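Local coordinates for protein pectate lyase (Bacillus subtilis subsp. subtilis str. 168, PDB 5X2I) that cleaves polygalacturonate by calcium-dependent elimination, releasing oligosaccharides with unsaturated galacturonosyl groups at their non-reducing ends, at residues D63-D68 against A119-D124; T34-N39 against Y57-I62. All coordinates share one frame; numbering follows the deposited sequence.

Interaction 1 (D63-D68 against A119-D124)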
# COMPACT_ATOMS: atom_id res chain seq x y z
N ASP A 63 -5.11 -6.11 17.08
CA ASP A 63 -5.53 -4.75 17.04
C ASP A 63 -4.34 -3.96 17.54
O ASP A 63 -3.86 -4.20 18.63
CB ASP A 63 -6.76 -4.55 17.94
CG ASP A 63 -7.30 -3.10 17.90
OD1 ASP A 63 -6.70 -2.20 17.27
OD2 ASP A 63 -8.33 -2.86 18.55
N MET A 64 -3.86 -3.00 16.72
CA MET A 64 -2.69 -2.19 17.08
C MET A 64 -3.04 -0.90 17.85
O MET A 64 -2.17 -0.28 18.46
CB MET A 64 -1.86 -1.88 15.84
CG MET A 64 -1.29 -3.17 15.21
SD MET A 64 0.01 -3.93 16.21
CE MET A 64 1.33 -2.70 16.12
N ASN A 65 -4.33 -0.52 17.86
CA ASN A 65 -4.74 0.69 18.59
C ASN A 65 -5.06 0.28 20.00
O ASN A 65 -6.25 0.25 20.40
CB ASN A 65 -5.96 1.35 17.92
CG ASN A 65 -5.57 2.23 16.79
OD1 ASN A 65 -4.93 3.28 16.98
ND2 ASN A 65 -6.04 1.87 15.58
N VAL A 66 -4.01 -0.08 20.76
CA VAL A 66 -4.18 -0.58 22.12
C VAL A 66 -3.00 -0.16 22.97
O VAL A 66 -1.91 0.02 22.47
CB VAL A 66 -4.38 -2.13 22.22
CG1 VAL A 66 -5.60 -2.61 21.42
CG2 VAL A 66 -3.16 -2.89 21.75
N ASP A 67 -3.24 -0.03 24.27
CA ASP A 67 -2.18 0.35 25.23
C ASP A 67 -1.37 -0.86 25.60
O ASP A 67 -1.54 -1.95 25.03
CB ASP A 67 -2.72 1.08 26.49
CG ASP A 67 -3.74 0.27 27.28
OD1 ASP A 67 -3.72 -1.00 27.23
OD2 ASP A 67 -4.62 0.90 27.93
N ASP A 68 -0.46 -0.71 26.53
CA ASP A 68 0.32 -1.89 26.97
C ASP A 68 -0.45 -2.91 27.77
O ASP A 68 0.03 -4.04 27.90
CB ASP A 68 1.57 -1.44 27.73
CG ASP A 68 2.59 -0.80 26.81
OD1 ASP A 68 2.47 -0.81 25.57
OD2 ASP A 68 3.53 -0.22 27.34
N ALA A 119 3.24 6.13 17.59
CA ALA A 119 4.06 5.37 18.51
C ALA A 119 3.39 4.01 18.82
O ALA A 119 4.07 3.08 19.15
CB ALA A 119 4.29 6.15 19.80
N ARG A 120 2.05 3.94 18.72
CA ARG A 120 1.30 2.70 18.96
C ARG A 120 1.07 1.87 17.69
O ARG A 120 1.29 0.66 17.76
CB ARG A 120 -0.08 2.91 19.59
CG ARG A 120 -0.13 3.71 20.89
CD ARG A 120 0.91 3.28 21.91
NE ARG A 120 0.56 2.00 22.42
CZ ARG A 120 1.26 1.29 23.29
NH1 ARG A 120 2.37 1.73 23.81
NH2 ARG A 120 0.80 0.11 23.65
N VAL A 121 0.63 2.52 16.59
CA VAL A 121 0.16 1.78 15.40
C VAL A 121 1.26 1.37 14.44
O VAL A 121 1.09 0.35 13.76
CB VAL A 121 -0.99 2.48 14.61
CG1 VAL A 121 -2.21 2.68 15.51
CG2 VAL A 121 -0.61 3.80 13.97
N MET A 122 2.35 2.15 14.37
CA MET A 122 3.42 1.89 13.44
C MET A 122 4.48 1.05 14.09
O MET A 122 5.03 1.43 15.11
CB MET A 122 4.06 3.18 12.93
CG MET A 122 4.92 2.96 11.70
SD MET A 122 5.47 4.48 10.96
CE MET A 122 3.94 5.22 10.41
N VAL A 123 4.79 -0.07 13.45
CA VAL A 123 5.80 -0.95 13.98
C VAL A 123 6.82 -1.24 12.87
O VAL A 123 6.45 -1.49 11.68
CB VAL A 123 4.96 -2.15 14.51
CG1 VAL A 123 5.15 -3.43 13.77
CG2 VAL A 123 4.91 -2.17 16.03
N ASP A 124 8.11 -1.19 13.20
CA ASP A 124 9.17 -1.45 12.25
C ASP A 124 9.52 -2.90 12.14
O ASP A 124 9.67 -3.60 13.16
CB ASP A 124 10.43 -0.67 12.64
CG ASP A 124 10.26 0.83 12.41
OD1 ASP A 124 9.33 1.28 11.72
OD2 ASP A 124 11.05 1.56 12.98

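Interaction 2 (T34-N39 against Y57-I62)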
# COMPACT_ATOMS: atom_id res chain seq x y z
N THR A 34 4.73 -17.26 17.76
CA THR A 34 3.34 -17.17 17.43
C THR A 34 2.77 -16.10 18.30
O THR A 34 2.94 -16.11 19.53
CB THR A 34 2.57 -18.49 17.61
OG1 THR A 34 3.13 -19.47 16.75
CG2 THR A 34 1.08 -18.31 17.20
N VAL A 35 2.10 -15.15 17.66
CA VAL A 35 1.68 -13.93 18.31
C VAL A 35 0.20 -13.68 17.98
O VAL A 35 -0.29 -13.97 16.87
CB VAL A 35 2.55 -12.74 17.89
CG1 VAL A 35 4.02 -13.02 18.22
CG2 VAL A 35 2.40 -12.45 16.39
N SER A 36 -0.48 -13.16 18.98
CA SER A 36 -1.91 -12.92 18.96
C SER A 36 -2.30 -11.59 19.55
O SER A 36 -3.45 -11.28 19.67
CB SER A 36 -2.62 -14.04 19.76
OG SER A 36 -2.69 -15.15 18.89
N ASN A 37 -1.33 -10.78 19.90
CA ASN A 37 -1.61 -9.43 20.27
C ASN A 37 -0.46 -8.44 20.10
O ASN A 37 0.66 -8.78 19.78
CB ASN A 37 -2.16 -9.44 21.72
CG ASN A 37 -1.10 -9.84 22.70
OD1 ASN A 37 -0.02 -9.28 22.66
ND2 ASN A 37 -1.39 -10.79 23.59
N ARG A 38 -0.75 -7.17 20.25
CA ARG A 38 0.30 -6.17 20.01
C ARG A 38 1.65 -6.38 20.79
O ARG A 38 2.72 -6.23 20.23
CB ARG A 38 -0.18 -4.77 20.33
CG ARG A 38 0.85 -3.72 19.91
CD ARG A 38 0.34 -2.27 20.11
NE ARG A 38 1.37 -1.34 19.74
CZ ARG A 38 2.47 -1.11 20.44
NH1 ARG A 38 2.59 -1.64 21.63
NH2 ARG A 38 3.42 -0.29 19.98
N ASN A 39 1.53 -6.66 22.09
CA ASN A 39 2.69 -6.90 22.94
C ASN A 39 3.60 -8.03 22.47
O ASN A 39 4.78 -7.86 22.43
CB ASN A 39 2.23 -7.19 24.34
CG ASN A 39 1.73 -5.95 25.06
OD1 ASN A 39 1.80 -4.86 24.58
ND2 ASN A 39 1.23 -6.15 26.27
N TYR A 57 4.46 -16.05 13.35
CA TYR A 57 3.14 -16.52 12.99
C TYR A 57 2.12 -15.64 13.68
O TYR A 57 2.11 -15.54 14.91
CB TYR A 57 2.92 -18.01 13.42
CG TYR A 57 3.65 -19.01 12.54
CD1 TYR A 57 3.20 -19.29 11.25
CD2 TYR A 57 4.81 -19.63 12.97
CE1 TYR A 57 3.89 -20.17 10.43
CE2 TYR A 57 5.49 -20.52 12.16
CZ TYR A 57 5.04 -20.75 10.89
OH TYR A 57 5.74 -21.65 10.13
N ILE A 58 1.20 -15.07 12.89
CA ILE A 58 0.10 -14.29 13.46
C ILE A 58 -1.16 -15.19 13.55
O ILE A 58 -1.63 -15.75 12.54
CB ILE A 58 -0.22 -13.00 12.66
CG1 ILE A 58 0.93 -11.97 12.79
CG2 ILE A 58 -1.48 -12.35 13.21
CD1 ILE A 58 0.73 -10.77 11.87
N LYS A 59 -1.71 -15.28 14.75
CA LYS A 59 -2.88 -16.13 15.03
C LYS A 59 -3.95 -15.22 15.54
O LYS A 59 -3.81 -14.64 16.60
CB LYS A 59 -2.57 -17.17 16.13
CG LYS A 59 -3.70 -18.18 16.36
CD LYS A 59 -3.39 -19.14 17.53
CE LYS A 59 -4.66 -19.96 17.86
NZ LYS A 59 -4.40 -20.93 18.94
N GLY A 60 -5.05 -15.15 14.82
CA GLY A 60 -6.19 -14.31 15.20
C GLY A 60 -5.96 -12.86 14.77
O GLY A 60 -5.26 -12.59 13.80
N THR A 61 -6.61 -11.95 15.47
CA THR A 61 -6.72 -10.56 15.11
C THR A 61 -5.86 -9.80 16.07
O THR A 61 -6.04 -9.91 17.27
CB THR A 61 -8.17 -10.08 15.25
OG1 THR A 61 -8.99 -10.77 14.31
CG2 THR A 61 -8.28 -8.54 14.94
N ILE A 62 -4.87 -9.07 15.53
CA ILE A 62 -4.03 -8.13 16.30
C ILE A 62 -4.48 -6.67 16.05
O ILE A 62 -4.34 -6.10 14.94
CB ILE A 62 -2.53 -8.30 16.00
CG1 ILE A 62 -2.09 -9.71 16.36
CG2 ILE A 62 -1.72 -7.29 16.76
CD1 ILE A 62 -0.65 -10.07 16.05

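Interaction 1 (D63-D68 against A119-D124)
R120 joins the end of helix 105-121 to the loop that follows strand 61-63, in a largely buried contact made of an arginine grip on one side and apolar packing on the other. Two adjoining edges of its guanidinium face the loop: on one, NE and NH2 both donate to the backbone oxygen of V66, NH2 to O at 3.0 Å in the carbonyl plane on a lone pair, NE from a more tilted position. On the other, NH2 also forms a salt bridge with D68 OD1 at 2.7 Å, arriving from above the carboxylate plane, while NH1 adds a weak bond to the same oxygen. The carboxylate and guanidinium planes are inclined 49° to each other. Bends at chi2 and chi3 (-47° and -71°) turn the guanidinium to lie along the loop, where an arginine suits because it can serve a carbonyl and a carboxylate at once. A leucine here would probably leave V66 O without these two donors and the D68 carboxylate without its charged mate, free to turn.

In this polysaccharide lyase 1 protein, a parallel beta-helix, strand 122-124 begins directly after the helix and pairs with strand 144-147. Flexible, unbranched M64 lays its CE 3.6 Å from V123 CG2, the side chains crossing at about a right angle. N65 OD1 lies 3.1 Å from V121 CG1, a close packing contact; the oxygen is hydrogen-bonded to the hydroxyl of Y78 and accepts from Q117 NE2. At the loop's start, D63 OD1 accepts from N65 N at 3.0 Å, closing an Asx turn.

Interaction 2 (T34-N39 against Y57-I62)
V35 exchanges two backbone hydrogen bonds with the strand beside it, so the end of strand 32-35 runs parallel to strand 54-58. Its N gives to Y57 O at 2.8 Å, and its O accepts from K59 N at 2.9 Å, both nearly straight. Y57 O also receives a CA-H...O contact from T34, and V35 O one from I58.

Just beyond, S36 takes over with its side chain: OG donates to K59 O at 2.6 Å, tilted 23° from the carbonyl plane. A small hydroxyl suits this place because, set beside its own backbone N (chi1 -80°), it reaches the carbonyl directly. The S36 N-H goes to Q40 OE1. N37, at the N-cap of helix 38-45, uses OD1 to accept from Q40 N, and I58 O is served by S134.

Branched apolar residues fill the buried side. V35 CG2 meets I58 CG1 and, 3.9 Å away, I62 CD1, while I62 CG2 lies 3.6 Å from R38 N, closing over the backbone that leads into the helix. On the other face T34 OG1 rests against Y57 CB. Positive phi (82°) favours glycine at G60, between the two strand segments. The arrangement belongs to the beta-alpha-beta unit of strand 32-35, helix 38-45 and strand 54-58, at one end of the parallel beta-helix.

How the interactions relate
Both contacts involve the chain around strand 61-63: interaction 2 takes in T61 and I62, and interaction 1 D63 and the loop beyond. Helix 38-45 bridges them, since R38 NE bonds to R120 O and N39 ND2 to D68 O, and the centres lie about 12 Å apart. Interaction 1 is the more buried, although D68 is exposed; interaction 2 is mixed, with V35, I58 and I62 inside and T34 and K59 outside. Their chemistry follows: strand pairing lets backbone groups satisfy one another in interaction 2, whereas in interaction 1 R120 makes the main polar link, beside apolar packing. Interaction 1 lies nearer the calcium site, V121 being about 10 Å from D184 between side chains.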